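Local coordinates for protein histidine kinase (Pseudomonas aeruginosa, PDB 7C1I) that probably relays phosphoryl groups in a two-component regulatory system, acting as a histidine-containing phosphotransfer (HPt) protein between sensor kinase receiver domains and downstream regulators, at residues H57-G62 with V69-Y74; A42-G47 with R89-I94; D27-D32 with G61-M66. One frame throughout, in Å; residues are numbered along the deposited sequence.

Overall arrangement
The three contacts join helices of one HPt four-helix bundle. Helix 49-65 carries segment 57-62 of interaction 1 and segment 61-66 of interaction 3, which overlap at Gly61 and Gly62; their contact centres lie 9 Å apart, and Leu71 CD2 of the first comes 3.4 Å from Ser63 OG of the second. Interaction 2, near one end of the bundle, is centred 16 Å from interaction 1 and touches it by Tyr74 O and Leu93 CD2 at 4.2 Å. Interactions 2 and 3 both use helix 22-45, but their nearest atoms stay about 11 Å apart. His57, the probable phosphoryl acceptor by its HPt signature, lies on the segment 57-62 of interaction 1.

Interaction 1: H57-G62 with V69-Y74; sequences HSFKGG and VLLAGY
Phe59 and Leu71 make the apolar part of this contact between helices 49-65 and 69-83. Their side chains cross at about a right angle, and a single methyl, Leu71 CD2, sits 4.0 Å from Phe59 CE1 and equally near CZ, approaching the ring obliquely. Both residues have CG anti to the backbone N (chi1 -159° in Phe59, 179° in Leu71), which brings the two ends together beside the closely spaced backbones. Met97 of helix 90-112 and Leu37 of helix 22-45 also pack on Phe59, tying the contact to the bundle core.

The second kind of contact sets hydrocarbon against backbone carbonyl. Lys60 and Ala72 bring their CA atoms to 4.3 Å. Ala72 CB lies 3.7 Å from Lys60 O, while in the reverse sense Lys60 CG lies 3.6 Å from Ala72 O. These are van der Waals contacts; no hydrogen bond links the two segments.

Charge enters at the end of Lys60. Its chain bends at chi3 (68°) and carries NZ away from segment 69-74 to a salt bridge with Glu79, farther along helix 69-83. Close backbones joined by an aromatic ring, methyl groups and an aliphatic chain imply a helix pair held by apolar packing, with an ionic tie at the partly exposed Lys60.

Interaction 2: A42-G47 with R89-I94; sequences AALQAG and RAPALI
Leu44 points from helix 22-45 straight at the first turn of helix 90-112 and shares its branches among three residues there: Ala90, Pro91 and Ile94. With CG anti to the backbone N (chi1 -178°), both methyls are carried to the partner helix.

The CD1 methyl takes the Ala90 and Pro91 side. It lies 3.9 Å from Ala90 CB, which faces it, and 4.1 Å from Pro91 CG, with the proline CD equally near. Leu44 and the Pro91 ring cross at about a right angle. The other methyl, CD2, touches Pro91 CA at 4.1 Å and also the CD1 end of Ile94.

Ile94, one turn on from Ala90, reaches back from the opposite helix. Its nearly extended CG1-CD1 arm (chi2 168°) slides past Leu44 in the opposite direction, bringing CD1 to 4.1 Å from Leu44 CB. Leu52 of helix 49-65 and Leu78 of helix 69-83 also pack on Ile94, so all four helices meet around this residue. Pro91 lies in the first turn of its helix, where a missing backbone N-H costs no bond within the helix.

Just beyond Leu44 the chain turns: Gly47, with phi 49°, closes a Schellman motif in which its N bonds to Leu44 O at 3.1 Å. A second subunit packs against this end, its Ile106 on Leu44 and its Ala102 on Pro91, with its Arg105 NH1 hydrogen-bonding to Gln45 O. The arrangement is that of helices 22-45 and 90-112 of the HPt four-helix bundle, packed side by side near the turn into helix 49-65.

Interaction 3: D27-D32 with G61-M66; sequences DTFVLD and GGSSNM
Gly62 O accepts the i+4 bond from Met66 N at 3.2 Å and a weak one from Asn65 N, and across the contact it also meets Phe29 CE1 at 3.6 Å. The acceptor belongs to the last turn of helix 49-65, the helix bearing the HPt signature His-x-x-Lys-Gly, which packs here on helix 22-45 in the four-helix bundle.

Phe29 carries the whole contact from its side. A chi1 of 175° sets the ring out from helix 22-45, alongside Gly62, Ser63 and Met66. At Gly62 the ring lies directly against the backbone: Phe29 CE1 is also 3.8 Å from Ser63 CA, and both this atom and the glycine carbonyl stand oblique to the ring.

Over one face of the ring comes Met66, the first residue to leave the helix. Its CB sits above the plane, offset toward the rim, and Met66 CG comes to 3.6 Å from Phe29 CD1. The two side chains slide past each other in opposite directions, and bends at chi2 (-54°) and chi3 (-74°) curl the thioether, whose end lies toward helix 22-45. Leu25 and Leu26 of that helix and Phe108 of helix 90-112 also touch Met66, while Phe101 and Val104 of helix 90-112 pack on Phe29, making this a junction of three helices.

Ser63 supplies the remaining polar group. Its hydroxyl is tied back to Phe59 O one turn earlier by a hydrogen bond, so this buried oxygen has a partner within its own helix. The same OG reaches the edge of the Phe29 ring, lying in the ring plane 3.9 Å from CZ.

Interaction 1: H57-G62 with V69-Y74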
ATOM      1  N   HIS A  57     -20.838   3.578   7.944  1.00 16.83           N
ATOM      2  CA  HIS A  57     -21.874   4.628   8.142  1.00 18.89           C
ATOM      3  C   HIS A  57     -21.381   5.639   9.184  1.00 15.90           C
ATOM      4  O   HIS A  57     -21.603   6.832   8.897  1.00 19.81           O
ATOM      5  CB  HIS A  57     -23.176   3.957   8.599  1.00 16.82           C
ATOM      6  CG  HIS A  57     -24.231   4.973   8.890  1.00 18.20           C
ATOM      7  ND1 HIS A  57     -24.377   5.368  10.202  1.00 24.40           N
ATOM      8  CD2 HIS A  57     -25.134   5.593   8.103  1.00 21.87           C
ATOM      9  CE1 HIS A  57     -25.382   6.223  10.194  1.00 19.39           C
ATOM     10  NE2 HIS A  57     -25.753   6.489   8.934  1.00 20.67           N
ATOM     11  N   SER A  58     -20.791   5.206  10.303  0.58 15.57           N
ATOM     12  CA  SER A  58     -20.360   6.226  11.296  0.58 16.01           C
ATOM     13  C   SER A  58     -19.318   7.129  10.626  0.58 14.12           C
ATOM     14  O   SER A  58     -19.362   8.367  10.775  0.58 13.06           O
ATOM     15  CB  SER A  58     -19.870   5.596  12.573  0.58 16.27           C
ATOM     16  OG  SER A  58     -20.903   4.796  13.130  0.58 27.11           O
ATOM     17  N   PHE A  59     -18.332   6.417  10.068  1.00 16.72           N
ATOM     18  CA  PHE A  59     -17.185   7.179   9.506  1.00 16.16           C
ATOM     19  C   PHE A  59     -17.652   8.202   8.465  1.00 16.45           C
ATOM     20  O   PHE A  59     -17.042   9.285   8.339  1.00 16.50           O
ATOM     21  CB  PHE A  59     -16.164   6.239   8.860  1.00 15.99           C
ATOM     22  CG  PHE A  59     -14.747   6.710   8.658  1.00 16.34           C
ATOM     23  CD1 PHE A  59     -14.288   7.929   9.128  1.00 16.76           C
ATOM     24  CD2 PHE A  59     -13.870   5.811   8.073  1.00 16.59           C
ATOM     25  CE1 PHE A  59     -12.956   8.244   8.907  1.00 17.11           C
ATOM     26  CE2 PHE A  59     -12.540   6.137   7.864  1.00 16.64           C
ATOM     27  CZ  PHE A  59     -12.086   7.352   8.323  1.00 16.47           C
ATOM     28  N   LYS A  60     -18.692   7.904   7.679  1.00 14.24           N
ATOM     29  CA  LYS A  60     -19.292   8.773   6.634  1.00 13.06           C
ATOM     30  C   LYS A  60     -19.767  10.035   7.365  1.00 13.59           C
ATOM     31  O   LYS A  60     -19.396  11.112   6.859  1.00 15.75           O
ATOM     32  CB  LYS A  60     -20.431   8.025   5.932  1.00 17.66           C
ATOM     33  CG  LYS A  60     -21.163   8.838   4.873  1.00 18.77           C
ATOM     34  CD  LYS A  60     -22.375   8.150   4.279  1.00 21.08           C
ATOM     35  CE  LYS A  60     -23.470   8.026   5.317  1.00 23.59           C
ATOM     36  NZ  LYS A  60     -24.683   7.374   4.768  1.00 22.41           N
ATOM     37  N   GLY A  61     -20.507   9.791   8.450  1.00 17.99           N
ATOM     38  CA  GLY A  61     -20.952  10.985   9.196  1.00 21.73           C
ATOM     39  C   GLY A  61     -19.809  11.827   9.735  1.00 17.67           C
ATOM     40  O   GLY A  61     -19.856  13.072   9.643  1.00 19.39           O
ATOM     41  N   GLY A  62     -18.870  11.212  10.461  1.00 18.95           N
ATOM     42  CA  GLY A  62     -17.770  11.967  11.087  1.00 19.62           C
ATOM     43  C   GLY A  62     -16.990  12.695  10.007  1.00 18.22           C
ATOM     44  O   GLY A  62     -16.630  13.884  10.142  1.00 18.29           O
ATOM     45  N   VAL A  69     -15.137  15.363   2.350  0.68 15.75           N
ATOM     46  CA  VAL A  69     -16.274  14.901   1.498  0.68 17.15           C
ATOM     47  C   VAL A  69     -15.864  13.768   0.550  0.68 16.93           C
ATOM     48  O   VAL A  69     -16.652  12.906   0.109  0.68 15.16           O
ATOM     49  CB  VAL A  69     -16.942  16.083   0.770  0.68 17.94           C
ATOM     50  CG1 VAL A  69     -17.533  17.048   1.788  0.68 18.63           C
ATOM     51  CG2 VAL A  69     -15.965  16.835  -0.120  0.68 20.48           C
ATOM     52  N   LEU A  70     -14.577  13.682   0.198  1.00 19.31           N
ATOM     53  CA  LEU A  70     -14.178  12.557  -0.691  1.00 19.01           C
ATOM     54  C   LEU A  70     -14.102  11.316   0.204  1.00 17.77           C
ATOM     55  O   LEU A  70     -14.554  10.228  -0.202  1.00 18.58           O
ATOM     56  CB  LEU A  70     -12.848  12.793  -1.413  1.00 21.23           C
ATOM     57  CG  LEU A  70     -12.881  13.978  -2.375  1.00 27.55           C
ATOM     58  CD1 LEU A  70     -11.600  13.938  -3.195  1.00 26.15           C
ATOM     59  CD2 LEU A  70     -14.056  13.924  -3.339  1.00 29.19           C
ATOM     60  N   LEU A  71     -13.544  11.447   1.411  1.00 15.63           N
ATOM     61  CA  LEU A  71     -13.456  10.355   2.416  1.00 15.45           C
ATOM     62  C   LEU A  71     -14.884   9.883   2.707  1.00 17.14           C
ATOM     63  O   LEU A  71     -15.123   8.662   2.733  1.00 15.26           O
ATOM     64  CB  LEU A  71     -12.671  10.868   3.626  1.00 15.21           C
ATOM     65  CG  LEU A  71     -12.525   9.847   4.751  1.00 12.18           C
ATOM     66  CD1 LEU A  71     -11.860   8.553   4.300  1.00 15.55           C
ATOM     67  CD2 LEU A  71     -11.718  10.484   5.869  1.00 16.41           C
ATOM     68  N   ALA A  72     -15.790  10.846   2.905  1.00 15.00           N
ATOM     69  CA  ALA A  72     -17.171  10.430   3.249  1.00 16.12           C
ATOM     70  C   ALA A  72     -17.792   9.655   2.082  1.00 17.19           C
ATOM     71  O   ALA A  72     -18.526   8.690   2.383  1.00 16.89           O
ATOM     72  CB  ALA A  72     -17.953  11.687   3.543  1.00 15.74           C
ATOM     73  N   GLY A  73     -17.426   9.969   0.835  1.00 17.51           N
ATOM     74  CA  GLY A  73     -17.923   9.303  -0.385  1.00 17.87           C
ATOM     75  C   GLY A  73     -17.484   7.848  -0.405  1.00 20.65           C
ATOM     76  O   GLY A  73     -18.277   6.908  -0.606  1.00 19.15           O
ATOM     77  N   TYR A  74     -16.224   7.603  -0.033  1.00 16.97           N
ATOM     78  CA  TYR A  74     -15.744   6.196  -0.016  1.00 17.18           C
ATOM     79  C   TYR A  74     -16.482   5.464   1.110  1.00 16.94           C
ATOM     80  O   TYR A  74     -16.784   4.259   1.010  1.00 17.50           O
ATOM     81  CB  TYR A  74     -14.244   6.091   0.272  1.00 19.09           C
ATOM     82  CG  TYR A  74     -13.426   6.766  -0.799  1.00 18.03           C
ATOM     83  CD1 TYR A  74     -13.549   6.407  -2.132  1.00 22.37           C
ATOM     84  CD2 TYR A  74     -12.373   7.604  -0.471  1.00 21.57           C
ATOM     85  CE1 TYR A  74     -12.874   7.105  -3.119  1.00 25.37           C
ATOM     86  CE2 TYR A  74     -11.601   8.212  -1.446  1.00 24.00           C
ATOM     87  CZ  TYR A  74     -11.805   7.916  -2.782  1.00 28.20           C
ATOM     88  OH  TYR A  74     -11.104   8.540  -3.774  1.00 30.99           O
TER

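Interaction 2: A42-G47 with R89-I94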
ATOM      1  N   ALA A  42     -10.387  -4.843  11.108  1.00 15.23           N
ATOM      2  CA  ALA A  42     -10.707  -6.016  11.954  1.00 17.99           C
ATOM      3  C   ALA A  42     -11.981  -6.627  11.359  1.00 20.48           C
ATOM      4  O   ALA A  42     -12.049  -7.865  11.221  1.00 20.65           O
ATOM      5  CB  ALA A  42     -10.952  -5.559  13.372  1.00 21.34           C
ATOM      6  N   ALA A  43     -12.950  -5.831  10.897  1.00 17.59           N
ATOM      7  CA  ALA A  43     -14.228  -6.357  10.364  1.00 17.23           C
ATOM      8  C   ALA A  43     -13.889  -7.095   9.063  1.00 18.38           C
ATOM      9  O   ALA A  43     -14.509  -8.114   8.695  1.00 19.51           O
ATOM     10  CB  ALA A  43     -15.266  -5.279  10.181  1.00 17.66           C
ATOM     11  N   LEU A  44     -13.051  -6.500   8.207  1.00 15.26           N
ATOM     12  CA  LEU A  44     -12.671  -7.128   6.913  1.00 14.44           C
ATOM     13  C   LEU A  44     -12.001  -8.479   7.187  1.00 14.89           C
ATOM     14  O   LEU A  44     -12.384  -9.463   6.518  1.00 17.34           O
ATOM     15  CB  LEU A  44     -11.678  -6.177   6.240  1.00 15.26           C
ATOM     16  CG  LEU A  44     -11.283  -6.745   4.878  1.00 17.14           C
ATOM     17  CD1 LEU A  44     -12.457  -6.773   3.911  1.00 26.16           C
ATOM     18  CD2 LEU A  44     -10.127  -5.935   4.315  1.00 15.78           C
ATOM     19  N   GLN A  45     -11.142  -8.573   8.206  0.56 15.22           N
ATOM     20  CA  GLN A  45     -10.392  -9.838   8.436  0.56 16.14           C
ATOM     21  C   GLN A  45     -11.333 -10.901   9.015  0.56 18.73           C
ATOM     22  O   GLN A  45     -11.047 -12.105   8.872  0.56 15.98           O
ATOM     23  CB  GLN A  45      -9.192  -9.594   9.353  0.56 20.09           C
ATOM     24  CG  GLN A  45      -8.074  -8.810   8.682  0.56 20.85           C
ATOM     25  CD  GLN A  45      -7.574  -9.326   7.355  0.56 20.66           C
ATOM     26  OE1 GLN A  45      -7.866  -8.813   6.278  0.56 19.74           O
ATOM     27  NE2 GLN A  45      -6.815 -10.404   7.463  0.56 27.76           N
ATOM     28  N   ALA A  46     -12.425 -10.461   9.649  1.00 19.38           N
ATOM     29  CA  ALA A  46     -13.416 -11.366  10.277  1.00 23.07           C
ATOM     30  C   ALA A  46     -14.458 -11.730   9.213  1.00 22.23           C
ATOM     31  O   ALA A  46     -15.369 -12.522   9.531  1.00 27.85           O
ATOM     32  CB  ALA A  46     -13.978 -10.740  11.530  1.00 23.43           C
ATOM     33  N   GLY A  47     -14.521 -11.157   8.007  1.00 17.54           N
ATOM     34  CA  GLY A  47     -15.615 -11.168   7.016  1.00 18.72           C
ATOM     35  C   GLY A  47     -16.931 -10.813   7.686  1.00 26.66           C
ATOM     36  O   GLY A  47     -17.977 -11.411   7.356  1.00 25.89           O
ATOM     37  N   ARG A  89     -15.460  -5.372  -3.117  1.00 16.89           N
ATOM     38  CA  ARG A  89     -14.813  -4.038  -3.243  1.00 18.37           C
ATOM     39  C   ARG A  89     -14.340  -3.604  -1.852  1.00 15.66           C
ATOM     40  O   ARG A  89     -13.642  -2.570  -1.790  1.00 15.93           O
ATOM     41  CB  ARG A  89     -15.713  -2.942  -3.822  1.00 23.85           C
ATOM     42  CG  ARG A  89     -16.083  -3.191  -5.277  1.00 26.35           C
ATOM     43  CD  ARG A  89     -16.866  -1.990  -5.771  1.00 29.36           C
ATOM     44  NE  ARG A  89     -16.004  -0.816  -5.804  1.00 31.70           N
ATOM     45  CZ  ARG A  89     -16.337   0.439  -5.524  1.00 36.42           C
ATOM     46  NH1 ARG A  89     -17.568   0.808  -5.214  1.00 33.59           N
ATOM     47  NH2 ARG A  89     -15.382   1.350  -5.587  1.00 38.75           N
ATOM     48  N   ALA A  90     -14.569  -4.297  -0.733  1.00 13.75           N
ATOM     49  CA  ALA A  90     -14.256  -3.810   0.630  1.00 14.51           C
ATOM     50  C   ALA A  90     -12.763  -3.531   0.785  1.00 15.20           C
ATOM     51  O   ALA A  90     -12.371  -2.475   1.278  1.00 13.25           O
ATOM     52  CB  ALA A  90     -14.851  -4.563   1.795  1.00 16.38           C
ATOM     53  N   PRO A  91     -11.878  -4.479   0.400  1.00 12.21           N
ATOM     54  CA  PRO A  91     -10.444  -4.246   0.576  1.00 12.32           C
ATOM     55  C   PRO A  91      -9.977  -2.943  -0.090  1.00 12.62           C
ATOM     56  O   PRO A  91      -9.253  -2.158   0.508  1.00 14.58           O
ATOM     57  CB  PRO A  91      -9.789  -5.478  -0.062  1.00 14.21           C
ATOM     58  CG  PRO A  91     -10.791  -6.574   0.212  1.00 15.01           C
ATOM     59  CD  PRO A  91     -12.090  -5.855  -0.088  1.00 14.28           C
ATOM     60  N   ALA A  92     -10.385  -2.749  -1.347  1.00 11.52           N
ATOM     61  CA  ALA A  92      -9.973  -1.586  -2.168  1.00 11.76           C
ATOM     62  C   ALA A  92     -10.568  -0.312  -1.560  1.00 13.30           C
ATOM     63  O   ALA A  92      -9.909   0.747  -1.587  1.00 14.59           O
ATOM     64  CB  ALA A  92     -10.291  -1.749  -3.632  1.00 14.70           C
ATOM     65  N   LEU A  93     -11.839  -0.389  -1.155  1.00 12.63           N
ATOM     66  CA  LEU A  93     -12.432   0.858  -0.599  1.00 12.64           C
ATOM     67  C   LEU A  93     -11.707   1.246   0.694  1.00 12.08           C
ATOM     68  O   LEU A  93     -11.501   2.447   0.980  1.00 12.64           O
ATOM     69  CB  LEU A  93     -13.918   0.603  -0.331  1.00 13.37           C
ATOM     70  CG  LEU A  93     -14.772   0.745  -1.590  1.00 16.20           C
ATOM     71  CD1 LEU A  93     -16.132   0.099  -1.376  1.00 16.23           C
ATOM     72  CD2 LEU A  93     -14.928   2.174  -2.085  1.00 17.15           C
ATOM     73  N   ILE A  94     -11.408   0.301   1.590  1.00 12.87           N
ATOM     74  CA  ILE A  94     -10.613   0.571   2.825  1.00 11.16           C
ATOM     75  C   ILE A  94      -9.265   1.199   2.455  1.00 14.53           C
ATOM     76  O   ILE A  94      -8.871   2.209   3.069  1.00 14.22           O
ATOM     77  CB  ILE A  94     -10.565  -0.640   3.777  1.00 13.97           C
ATOM     78  CG1 ILE A  94     -11.992  -0.937   4.243  1.00 13.52           C
ATOM     79  CG2 ILE A  94      -9.577  -0.385   4.904  1.00 16.29           C
ATOM     80  CD1 ILE A  94     -12.025  -2.282   4.931  1.00 15.33           C
TER

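Interaction 3: D27-D32 with G61-M66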
ATOM      1  N   ASP A  27      -7.985  17.368  16.207  1.00 16.48           N
ATOM      2  CA  ASP A  27      -7.241  16.306  16.937  1.00 17.12           C
ATOM      3  C   ASP A  27      -8.194  15.109  17.047  1.00 17.50           C
ATOM      4  O   ASP A  27      -7.716  13.968  16.905  1.00 19.13           O
ATOM      5  CB  ASP A  27      -6.726  16.756  18.307  1.00 22.41           C
ATOM      6  CG  ASP A  27      -5.553  17.708  18.156  1.00 27.36           C
ATOM      7  OD1 ASP A  27      -4.898  17.669  17.097  1.00 27.83           O
ATOM      8  OD2 ASP A  27      -5.313  18.369  19.184  1.00 25.97           O
ATOM      9  N   THR A  28      -9.428  15.432  17.449  0.52 16.78           N
ATOM     10  CA  THR A  28     -10.373  14.340  17.807  0.52 18.33           C
ATOM     11  C   THR A  28     -10.656  13.534  16.534  0.52 16.58           C
ATOM     12  O   THR A  28     -10.660  12.303  16.747  0.52 15.59           O
ATOM     13  CB  THR A  28     -11.694  14.824  18.416  0.52 19.32           C
ATOM     14  OG1 THR A  28     -11.282  15.478  19.617  0.52 18.39           O
ATOM     15  CG2 THR A  28     -12.645  13.700  18.767  0.52 17.00           C
ATOM     16  N   PHE A  29     -10.857  14.274  15.438  1.00 16.17           N
ATOM     17  CA  PHE A  29     -11.238  13.674  14.133  1.00 16.67           C
ATOM     18  C   PHE A  29     -10.130  12.689  13.746  1.00 18.90           C
ATOM     19  O   PHE A  29     -10.380  11.561  13.282  1.00 16.04           O
ATOM     20  CB  PHE A  29     -11.448  14.687  13.005  1.00 16.60           C
ATOM     21  CG  PHE A  29     -11.700  13.974  11.700  1.00 14.92           C
ATOM     22  CD1 PHE A  29     -12.907  13.318  11.517  1.00 16.69           C
ATOM     23  CD2 PHE A  29     -10.736  13.945  10.708  1.00 16.97           C
ATOM     24  CE1 PHE A  29     -13.254  12.792  10.283  1.00 20.01           C
ATOM     25  CE2 PHE A  29     -10.998  13.229   9.550  1.00 17.25           C
ATOM     26  CZ  PHE A  29     -12.254  12.706   9.343  1.00 18.58           C
ATOM     27  N   VAL A  30      -8.873  13.083  13.968  1.00 14.37           N
ATOM     28  CA  VAL A  30      -7.731  12.186  13.617  1.00 15.48           C
ATOM     29  C   VAL A  30      -7.883  10.902  14.440  1.00 16.73           C
ATOM     30  O   VAL A  30      -7.775   9.764  13.940  1.00 17.15           O
ATOM     31  CB  VAL A  30      -6.355  12.867  13.746  1.00 15.41           C
ATOM     32  CG1 VAL A  30      -5.182  11.902  13.669  1.00 18.55           C
ATOM     33  CG2 VAL A  30      -6.299  13.975  12.706  1.00 18.24           C
ATOM     34  N   LEU A  31      -7.988  10.991  15.771  1.00 15.58           N
ATOM     35  CA  LEU A  31      -8.017   9.787  16.643  1.00 18.11           C
ATOM     36  C   LEU A  31      -9.282   8.984  16.318  1.00 18.46           C
ATOM     37  O   LEU A  31      -9.140   7.746  16.257  1.00 19.10           O
ATOM     38  CB  LEU A  31      -7.991  10.260  18.100  1.00 21.30           C
ATOM     39  CG  LEU A  31      -6.624  10.838  18.460  1.00 22.31           C
ATOM     40  CD1 LEU A  31      -6.655  11.410  19.868  1.00 30.47           C
ATOM     41  CD2 LEU A  31      -5.437   9.896  18.322  1.00 25.86           C
ATOM     42  N   ASP A  32     -10.448   9.617  16.158  1.00 16.76           N
ATOM     43  CA  ASP A  32     -11.717   8.884  15.901  1.00 19.59           C
ATOM     44  C   ASP A  32     -11.498   8.083  14.613  1.00 20.99           C
ATOM     45  O   ASP A  32     -11.901   6.906  14.525  1.00 18.28           O
ATOM     46  CB  ASP A  32     -12.902   9.848  15.805  1.00 21.88           C
ATOM     47  CG  ASP A  32     -13.365  10.380  17.150  1.00 23.36           C
ATOM     48  OD1 ASP A  32     -12.847   9.934  18.193  1.00 26.14           O
ATOM     49  OD2 ASP A  32     -14.223  11.271  16.991  1.00 27.78           O
ATOM     50  N   GLY A  61     -20.507   9.791   8.450  1.00 17.99           N
ATOM     51  CA  GLY A  61     -20.952  10.985   9.196  1.00 21.73           C
ATOM     52  C   GLY A  61     -19.809  11.827   9.735  1.00 17.67           C
ATOM     53  O   GLY A  61     -19.856  13.072   9.643  1.00 19.39           O
ATOM     54  N   GLY A  62     -18.870  11.212  10.461  1.00 18.95           N
ATOM     55  CA  GLY A  62     -17.770  11.967  11.087  1.00 19.62           C
ATOM     56  C   GLY A  62     -16.990  12.695  10.007  1.00 18.22           C
ATOM     57  O   GLY A  62     -16.630  13.884  10.142  1.00 18.29           O
ATOM     58  N   SER A  63     -16.742  12.056   8.858  1.00 16.45           N
ATOM     59  CA  SER A  63     -16.014  12.660   7.711  1.00 16.02           C
ATOM     60  C   SER A  63     -16.802  13.877   7.214  1.00 16.23           C
ATOM     61  O   SER A  63     -16.234  14.964   6.980  1.00 17.25           O
ATOM     62  CB  SER A  63     -15.732  11.656   6.620  1.00 15.67           C
ATOM     63  OG  SER A  63     -14.860  10.707   7.213  1.00 17.95           O
ATOM     64  N   SER A  64     -18.114  13.665   7.069  0.66 16.75           N
ATOM     65  CA  SER A  64     -18.993  14.723   6.504  0.66 18.27           C
ATOM     66  C   SER A  64     -18.979  15.945   7.430  0.66 16.93           C
ATOM     67  O   SER A  64     -18.833  17.041   6.849  0.66 19.18           O
ATOM     68  CB  SER A  64     -20.382  14.138   6.446  0.66 17.42           C
ATOM     69  OG  SER A  64     -21.252  15.193   6.062  0.66 20.81           O
ATOM     70  N   ASN A  65     -18.944  15.709   8.746  1.00 16.84           N
ATOM     71  CA  ASN A  65     -19.070  16.747   9.806  1.00 17.47           C
ATOM     72  C   ASN A  65     -17.815  17.623   9.728  1.00 21.55           C
ATOM     73  O   ASN A  65     -17.813  18.810  10.114  1.00 19.55           O
ATOM     74  CB  ASN A  65     -19.169  16.193  11.230  1.00 17.97           C
ATOM     75  CG  ASN A  65     -20.400  15.404  11.624  1.00 22.79           C
ATOM     76  OD1 ASN A  65     -21.352  15.589  10.868  1.00 22.10           O
ATOM     77  ND2 ASN A  65     -20.347  14.712  12.750  1.00 27.13           N
ATOM     78  N   MET A  66     -16.670  17.026   9.383  1.00 16.09           N
ATOM     79  CA  MET A  66     -15.377  17.754   9.273  1.00 18.21           C
ATOM     80  C   MET A  66     -15.007  18.123   7.831  1.00 17.07           C
ATOM     81  O   MET A  66     -13.829  18.487   7.632  1.00 18.96           O
ATOM     82  CB  MET A  66     -14.275  16.926   9.938  1.00 17.53           C
ATOM     83  CG  MET A  66     -14.341  16.662  11.429  1.00 19.19           C
ATOM     84  SD  MET A  66     -14.510  18.194  12.385  1.00 22.24           S
ATOM     85  CE  MET A  66     -12.828  18.782  12.202  1.00 20.27           C
TER